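Local coordinates for Thg1-like uncharacterized protein (PDB 4KGM) that binds ATP and magnesium ions in a polymerase palm-like catalytic domain and is probably a nucleotidyltransferase related to tRNA(His) guanylyltransferase, at residues C201-F206 and V233-Y238. Sequence-based numbering, arbitrary orientation.
Sequences CIIKEF and VEQFVY
Phe236 N donates a hydrogen bond to Val233 O at 3.0 Å, holding the turn from which the phenyl ring reaches over to Ile203. The contact itself is small and apolar. CG2 of Ile203 comes within 3.7 Å of Phe236 CZ, meeting the far end of the ring at a slant, while CD1 of the same isoleucine lies 4.0 Å from both CE2 and CZ of Phe236. Two methyls thus share one corner of the phenyl group. With chi1 at -59°, Ile203 sets CG2 anti to its backbone N, and the extended chi2 carries CD1 out beside it. In the palm-like antiparallel sheet, strand 200-206 runs between strands 67-73 and 215-220; helix 231-237 packs against it here, near the surface. Phe236 also rests on Lys68 and Leu69 of the neighbouring strand, whereas Val233 and Val237 turn to helix 140-160, so helix 231-237 lies between the sheet and helix 140-160. Over one face of the Phe236 ring, toward its rim, sits Gln235 CG, 3.5 Å above the plane. Gln235 NE2 passes Ile203 CD1 loosely at 4.4 Å; its hydrogen bond goes to Tyr232 O.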
loop_
_atom_site.group_PDB
_atom_site.type_symbol
_atom_site.label_atom_id
_atom_site.label_comp_id
_atom_site.label_asym_id
_atom_site.label_seq_id
_atom_site.Cartn_x
_atom_site.Cartn_y
_atom_site.Cartn_z
ATOM N N CYS A 201 31.746 0.353 -4.399
ATOM C CA CYS A 201 30.728 -0.483 -5.018
ATOM C C CYS A 201 31.200 -1.923 -5.181
ATOM O O CYS A 201 32.396 -2.209 -5.116
ATOM C CB CYS A 201 30.319 0.079 -6.382
ATOM S SG CYS A 201 29.199 1.488 -6.310
ATOM N N ILE A 202 30.244 -2.822 -5.385
ATOM C CA ILE A 202 30.536 -4.219 -5.676
ATOM C C ILE A 202 29.935 -4.567 -7.030
ATOM O O ILE A 202 28.717 -4.543 -7.199
ATOM C CB ILE A 202 29.932 -5.153 -4.616
ATOM C CG1 ILE A 202 30.296 -4.667 -3.212
ATOM C CG2 ILE A 202 30.391 -6.584 -4.843
ATOM C CD1 ILE A 202 31.773 -4.630 -2.939
ATOM N N ILE A 203 30.793 -4.878 -7.996
ATOM C CA ILE A 203 30.351 -5.151 -9.359
ATOM C C ILE A 203 30.855 -6.512 -9.826
ATOM O O ILE A 203 31.938 -6.945 -9.438
ATOM C CB ILE A 203 30.842 -4.054 -10.337
ATOM C CG1 ILE A 203 30.322 -2.682 -9.907
ATOM C CG2 ILE A 203 30.399 -4.342 -11.766
ATOM C CD1 ILE A 203 30.481 -1.618 -10.968
ATOM N N LYS A 204 30.055 -7.191 -10.641
ATOM C CA LYS A 204 30.482 -8.429 -11.274
ATOM C C LYS A 204 31.630 -8.152 -12.238
ATOM O O LYS A 204 31.498 -7.347 -13.161
ATOM C CB LYS A 204 29.318 -9.082 -12.019
ATOM C CG LYS A 204 29.697 -10.343 -12.777
ATOM C CD LYS A 204 28.493 -10.958 -13.471
ATOM C CE LYS A 204 27.421 -11.355 -12.469
ATOM N NZ LYS A 204 26.230 -11.944 -13.138
ATOM N N GLU A 205 32.761 -8.813 -12.014
ATOM C CA GLU A 205 33.922 -8.655 -12.879
ATOM C C GLU A 205 34.143 -9.915 -13.706
ATOM O O GLU A 205 33.976 -11.029 -13.208
ATOM C CB GLU A 205 35.170 -8.338 -12.053
ATOM N N PHE A 206 34.516 -9.734 -14.968
ATOM C CA PHE A 206 34.710 -10.857 -15.877
ATOM C C PHE A 206 36.187 -11.197 -16.059
ATOM O O PHE A 206 37.047 -10.316 -16.012
ATOM C CB PHE A 206 34.052 -10.570 -17.229
ATOM C CG PHE A 206 32.551 -10.555 -17.179
ATOM C CD1 PHE A 206 31.824 -11.695 -17.483
ATOM C CD2 PHE A 206 31.865 -9.404 -16.822
ATOM C CE1 PHE A 206 30.442 -11.687 -17.436
ATOM C CE2 PHE A 206 30.482 -9.390 -16.771
ATOM C CZ PHE A 206 29.770 -10.532 -17.080
ATOM N N VAL A 233 26.965 3.781 -13.246
ATOM C CA VAL A 233 25.721 3.210 -12.745
ATOM C C VAL A 233 24.746 2.939 -13.889
ATOM O O VAL A 233 24.147 1.866 -13.968
ATOM C CB VAL A 233 25.049 4.142 -11.715
ATOM C CG1 VAL A 233 23.670 3.618 -11.339
ATOM C CG2 VAL A 233 25.926 4.291 -10.480
ATOM N N GLU A 234 24.611 3.912 -14.785
ATOM C CA GLU A 234 23.635 3.843 -15.871
ATOM C C GLU A 234 23.877 2.697 -16.853
ATOM O O GLU A 234 22.995 2.360 -17.645
ATOM C CB GLU A 234 23.559 5.180 -16.614
ATOM C CG GLU A 234 22.977 6.305 -15.771
ATOM C CD GLU A 234 22.748 7.576 -16.562
ATOM O OE1 GLU A 234 23.368 7.727 -17.636
ATOM O OE2 GLU A 234 21.947 8.423 -16.109
ATOM N N GLN A 235 25.062 2.098 -16.795
ATOM C CA GLN A 235 25.380 0.945 -17.632
ATOM C C GLN A 235 24.502 -0.250 -17.277
ATOM O O GLN A 235 24.309 -1.155 -18.090
ATOM C CB GLN A 235 26.853 0.560 -17.483
ATOM C CG GLN A 235 27.265 0.241 -16.054
ATOM C CD GLN A 235 28.698 -0.244 -15.949
ATOM O OE1 GLN A 235 29.187 -0.970 -16.815
ATOM N NE2 GLN A 235 29.381 0.159 -14.883
ATOM N N PHE A 236 23.979 -0.251 -16.055
ATOM C CA PHE A 236 23.122 -1.333 -15.589
ATOM C C PHE A 236 21.653 -0.929 -15.675
ATOM O O PHE A 236 20.761 -1.770 -15.565
ATOM C CB PHE A 236 23.469 -1.710 -14.147
ATOM C CG PHE A 236 24.917 -2.060 -13.935
ATOM C CD1 PHE A 236 25.444 -3.231 -14.454
ATOM C CD2 PHE A 236 25.745 -1.227 -13.201
ATOM C CE1 PHE A 236 26.773 -3.558 -14.255
ATOM C CE2 PHE A 236 27.076 -1.548 -12.998
ATOM C CZ PHE A 236 27.589 -2.714 -13.526
ATOM N N VAL A 237 21.412 0.362 -15.872
ATOM C CA VAL A 237 20.058 0.909 -15.883
ATOM C C VAL A 237 19.406 0.808 -17.259
ATOM O O VAL A 237 18.258 0.382 -17.383
ATOM C CB VAL A 237 20.053 2.376 -15.427
ATOM C CG1 VAL A 237 18.638 2.925 -15.414
ATOM C CG2 VAL A 237 20.690 2.499 -14.054
ATOM N N TYR A 238 20.144 1.206 -18.291
ATOM C CA TYR A 238 19.644 1.136 -19.660
ATOM C C TYR A 238 20.248 -0.057 -20.397
ATOM O O TYR A 238 21.437 -0.066 -20.719
ATOM C CB TYR A 238 19.938 2.440 -20.406
ATOM C CG TYR A 238 19.401 3.672 -19.708
ATOM C CD1 TYR A 238 18.101 4.110 -19.931
ATOM C CD2 TYR A 238 20.193 4.396 -18.826
ATOM C CE1 TYR A 238 17.607 5.236 -19.293
ATOM C CE2 TYR A 238 19.707 5.521 -18.184
ATOM C CZ TYR A 238 18.414 5.938 -18.420
ATOM O OH TYR A 238 17.926 7.061 -17.784
#